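Local structure of NMB1025 protein (Neisseria meningitidis serogroup B, 3KJJ) at residues S21-A26 and I30-M35; A52-W57 and V114-T119. The protein is of unknown function but belongs to the YjgF (RutC) family, whose trimeric members include enzymes that hydrolyse reactive enamine/imine intermediates. One frame throughout, in Å; residues are numbered along the deposited sequence.

From the N terminus, strand 11-16 leads into contact 1, where 21-26 and 30-35 close a hairpin with only three residues between the two segments. The chain then enters helix 43-60, which carries the first half of contact 2, and passes through strand 68-75, helix 81-91 and strand 99-104 before 114-119 closes that longer loop of 56 residues. The contacts follow in series, neither enclosing the other, yet they meet in space with centres about 9 Å apart. Strand 114-121 runs antiparallel beside 29-32, with probable backbone hydrogen bonds Leu32 N to Ile118 O and Met35 N to Ile116 O. Hairpin and strand 114-121 thus belong to one sheet, and helix 43-60 packs against it.

Contact 1 of 2, residues S21-A26 and I30-M35; sequences SEAVGA and IFLSGM
The beta hairpin of strands 21-26 and 29-32 sets Val24 opposite Phe31 as an antiparallel hydrogen-bonded pair: Phe31 N reaches Val24 O at 2.8 Å, almost straight, and Val24 N returns to Phe31 O at 3.0 Å. Both of these side chains lie on the face that meets Leu69 and Ala99 of the second subunit. On the other face Ala23 CB touches Leu32 CD2 at 3.8 Å. Glu22 and Ala23 both face Phe14, a classic beta bulge, and the strand turns a corner there. At the bulge itself Ser33 N donates to Glu22 O at 2.9 Å, from 48° above the carbonyl plane. Ser33 OG, beside its own backbone N (chi1 -85°), gives a 2.6 Å bond to Ser21 O, likewise from above the carbonyl plane, while Arg100 N of the second subunit also bonds OG. The Glu22 chain bends at chi2 (-70°), bringing OE1 3.6 Å from the selenium of selenomethionine Met35, whose chain crosses it obliquely; a water donates to OE1 at 2.6 Å. Two bonds therefore fix the Ser33 hydroxyl, coupling the hairpin's internal geometry to the subunit interface.

Contact 2 of 2, residues A52-W57 and V114-T119; sequences AQIDRW and VEIKIT
Gln53 NE2 donates to both Asp49 OD2 and Val36 O; the first bond stays within helix 43-60, and the second links it to the loop after strand 29-32, one residue before Ile54, the helix residue that touches Ile116 and Ile118. The backbone bond from Trp57 N to Gln53 O, 2.9 Å, continues the helical turn there. Ile54 CB points at the strand, and with chi2 at 161° the chain extends so that CD1 leads. Ile54 CD1 lies 3.6 Å from Ile118 CG1 and 3.8 Å from Ile116 CG2. Ile54 meets Ile118 tip to tip but crosses Ile116 at about a right angle. Ile118 is bent at chi2 (-68°), and its CG1 rather than its CD1 makes the closest approach, also sitting 3.9 Å from Ile54 CG2. Strand alternation separates the two faces: Ile116 and Ile118 point at the helix, whereas Lys117 points away and forms a salt bridge through NZ with Asp70 of the second subunit. Leu32 on the adjoining strand touches both Ile54 and Ile118, and Val50 and Leu51 of the helix pack on Ile116. The carbon-only contacts, all between buried residues, imply that helix and sheet are held here by hydrophobic packing, while the strand's other face serves the subunit interface.

Contact 1 of 2, residues S21-A26 and I30-M35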
# COMPACT_ATOMS: atom_id res chain seq x y z
N SER B 21 4.82 -1.40 -14.87
CA SER B 21 5.40 -0.11 -15.22
C SER B 21 6.13 0.46 -14.02
O SER B 21 5.66 0.34 -12.88
CB SER B 21 4.34 0.89 -15.69
OG SER B 21 3.85 0.56 -16.98
N GLU B 22 7.26 1.11 -14.28
CA GLU B 22 8.02 1.74 -13.22
C GLU B 22 7.22 2.84 -12.55
O GLU B 22 7.33 3.07 -11.34
CB GLU B 22 9.33 2.31 -13.77
CG GLU B 22 10.28 1.25 -14.30
CD GLU B 22 10.91 0.40 -13.21
OE1 GLU B 22 10.46 0.44 -12.03
OE2 GLU B 22 11.86 -0.34 -13.54
N ALA B 23 6.42 3.54 -13.36
CA ALA B 23 5.58 4.61 -12.85
C ALA B 23 4.27 4.64 -13.62
O ALA B 23 4.23 4.35 -14.82
CB ALA B 23 6.28 5.92 -12.97
N VAL B 24 3.20 4.98 -12.91
CA VAL B 24 1.87 5.13 -13.48
C VAL B 24 1.26 6.38 -12.85
O VAL B 24 1.36 6.58 -11.64
CB VAL B 24 0.97 3.91 -13.17
CG1 VAL B 24 -0.47 4.19 -13.57
CG2 VAL B 24 1.49 2.64 -13.87
N GLY B 25 0.65 7.22 -13.69
CA GLY B 25 0.08 8.48 -13.23
C GLY B 25 -1.31 8.76 -13.77
O GLY B 25 -1.55 8.59 -14.97
N ALA B 26 -2.19 9.21 -12.87
CA ALA B 26 -3.60 9.50 -13.16
C ALA B 26 -4.17 10.55 -12.21
O ALA B 26 -4.02 10.43 -10.99
CB ALA B 26 -4.45 8.21 -13.10
N ILE B 30 0.64 9.65 -8.53
CA ILE B 30 1.73 8.90 -9.15
C ILE B 30 2.01 7.68 -8.28
O ILE B 30 2.18 7.81 -7.07
CB ILE B 30 2.99 9.79 -9.25
CG1 ILE B 30 2.80 10.88 -10.32
CG2 ILE B 30 4.25 8.94 -9.56
CD1 ILE B 30 3.71 12.08 -10.14
N PHE B 31 2.02 6.50 -8.90
CA PHE B 31 2.34 5.26 -8.21
C PHE B 31 3.62 4.68 -8.80
O PHE B 31 3.69 4.42 -10.01
CB PHE B 31 1.16 4.27 -8.32
CG PHE B 31 -0.08 4.73 -7.60
CD1 PHE B 31 -0.35 4.27 -6.31
CD2 PHE B 31 -0.97 5.62 -8.20
CE1 PHE B 31 -1.50 4.69 -5.63
CE2 PHE B 31 -2.11 6.05 -7.53
CZ PHE B 31 -2.38 5.58 -6.24
N LEU B 32 4.65 4.51 -7.98
CA LEU B 32 5.87 3.86 -8.46
C LEU B 32 5.83 2.36 -8.13
O LEU B 32 5.34 1.97 -7.07
CB LEU B 32 7.12 4.48 -7.83
CG LEU B 32 7.45 5.97 -7.94
CD1 LEU B 32 8.92 6.23 -7.52
CD2 LEU B 32 7.22 6.50 -9.35
N SER B 33 6.33 1.52 -9.05
CA SER B 33 6.61 0.12 -8.73
C SER B 33 7.54 0.13 -7.52
O SER B 33 8.24 1.12 -7.28
CB SER B 33 7.32 -0.61 -9.90
OG SER B 33 6.40 -1.10 -10.87
N GLY B 34 7.53 -0.95 -6.75
CA GLY B 34 8.53 -1.14 -5.71
C GLY B 34 9.91 -1.11 -6.33
O GLY B 34 10.22 -1.85 -7.27
N MSE B 35 10.76 -0.25 -5.79
CA MSE B 35 12.09 -0.07 -6.35
C MSE B 35 13.04 -0.90 -5.53
O MSE B 35 13.02 -0.86 -4.30
CB MSE B 35 12.50 1.40 -6.38
CG MSE B 35 11.59 2.29 -7.24
SE MSE B 35 11.88 2.22 -9.18
CE MSE B 35 10.40 3.36 -9.71
O HOH W 1 11.37 -1.47 -10.52

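Contact 2 of 2, residues A52-W57 and V114-T119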
# COMPACT_ATOMS: atom_id res chain seq x y z
N ALA B 52 17.84 6.87 -5.34
CA ALA B 52 18.28 7.51 -6.59
C ALA B 52 17.38 7.17 -7.78
O ALA B 52 17.02 8.04 -8.58
CB ALA B 52 19.76 7.18 -6.90
N GLN B 53 16.99 5.90 -7.87
CA GLN B 53 15.95 5.46 -8.81
C GLN B 53 14.64 6.21 -8.61
O GLN B 53 14.02 6.67 -9.58
CB GLN B 53 15.66 3.97 -8.63
CG GLN B 53 16.78 3.05 -9.08
CD GLN B 53 16.44 1.61 -8.80
OE1 GLN B 53 15.47 1.08 -9.33
NE2 GLN B 53 17.23 0.96 -7.95
N ILE B 54 14.21 6.34 -7.35
CA ILE B 54 12.96 7.02 -7.06
C ILE B 54 13.02 8.46 -7.56
O ILE B 54 12.09 8.92 -8.24
CB ILE B 54 12.56 6.90 -5.56
CG1 ILE B 54 12.01 5.49 -5.29
CG2 ILE B 54 11.51 7.95 -5.20
CD1 ILE B 54 11.99 5.04 -3.82
N ASP B 55 14.14 9.13 -7.28
CA ASP B 55 14.42 10.48 -7.78
C ASP B 55 14.25 10.52 -9.30
O ASP B 55 13.59 11.41 -9.82
CB ASP B 55 15.84 10.94 -7.42
CG ASP B 55 15.99 11.30 -5.94
OD1 ASP B 55 14.98 11.57 -5.26
OD2 ASP B 55 17.16 11.34 -5.48
N ARG B 56 14.82 9.55 -10.00
CA ARG B 56 14.80 9.53 -11.46
C ARG B 56 13.38 9.33 -12.00
O ARG B 56 12.96 10.03 -12.92
CB ARG B 56 15.79 8.52 -12.04
CG ARG B 56 17.26 8.95 -11.93
CD ARG B 56 18.20 8.11 -12.81
NE ARG B 56 18.15 6.68 -12.50
CZ ARG B 56 18.87 6.08 -11.55
NH1 ARG B 56 19.71 6.79 -10.80
NH2 ARG B 56 18.75 4.76 -11.35
N TRP B 57 12.62 8.41 -11.39
CA TRP B 57 11.25 8.15 -11.82
C TRP B 57 10.25 9.24 -11.43
O TRP B 57 9.29 9.49 -12.15
CB TRP B 57 10.76 6.76 -11.38
CG TRP B 57 11.47 5.65 -12.13
CD1 TRP B 57 12.36 4.74 -11.62
CD2 TRP B 57 11.38 5.36 -13.54
NE1 TRP B 57 12.81 3.90 -12.60
CE2 TRP B 57 12.22 4.26 -13.79
CE3 TRP B 57 10.67 5.93 -14.60
CZ2 TRP B 57 12.38 3.71 -15.07
CZ3 TRP B 57 10.81 5.37 -15.87
CH2 TRP B 57 11.67 4.28 -16.09
N VAL B 114 16.37 -4.21 0.73
CA VAL B 114 15.38 -3.13 0.79
C VAL B 114 14.61 -2.95 -0.52
O VAL B 114 15.14 -3.16 -1.61
CB VAL B 114 16.03 -1.77 1.26
CG1 VAL B 114 17.07 -1.27 0.23
CG2 VAL B 114 14.96 -0.70 1.56
N GLU B 115 13.34 -2.57 -0.39
CA GLU B 115 12.49 -2.23 -1.52
C GLU B 115 11.58 -1.11 -1.02
O GLU B 115 11.04 -1.19 0.08
CB GLU B 115 11.67 -3.46 -1.97
CG GLU B 115 10.75 -3.22 -3.18
CD GLU B 115 10.18 -4.51 -3.77
OE1 GLU B 115 10.72 -5.60 -3.51
OE2 GLU B 115 9.18 -4.43 -4.52
N ILE B 116 11.44 -0.06 -1.82
CA ILE B 116 10.61 1.08 -1.39
C ILE B 116 9.55 1.38 -2.45
O ILE B 116 9.87 1.54 -3.64
CB ILE B 116 11.46 2.34 -1.07
CG1 ILE B 116 12.51 2.02 0.00
CG2 ILE B 116 10.57 3.52 -0.65
CD1 ILE B 116 13.50 3.15 0.31
N LYS B 117 8.31 1.43 -1.98
CA LYS B 117 7.13 1.67 -2.80
C LYS B 117 6.56 3.05 -2.49
O LYS B 117 6.18 3.33 -1.35
CB LYS B 117 6.08 0.60 -2.51
CG LYS B 117 4.76 0.76 -3.27
CD LYS B 117 4.79 -0.01 -4.56
CE LYS B 117 3.39 -0.38 -4.98
NZ LYS B 117 3.35 -0.78 -6.41
N ILE B 118 6.48 3.89 -3.52
CA ILE B 118 6.15 5.31 -3.37
C ILE B 118 4.81 5.63 -4.02
O ILE B 118 4.50 5.12 -5.10
CB ILE B 118 7.23 6.19 -4.07
CG1 ILE B 118 8.60 6.06 -3.40
CG2 ILE B 118 6.79 7.66 -4.14
CD1 ILE B 118 8.69 6.62 -2.01
N THR B 119 4.04 6.48 -3.34
CA THR B 119 2.91 7.21 -3.91
C THR B 119 3.25 8.70 -3.82
O THR B 119 3.69 9.19 -2.77
CB THR B 119 1.60 6.95 -3.13
OG1 THR B 119 1.45 5.55 -2.86
CG2 THR B 119 0.36 7.44 -3.93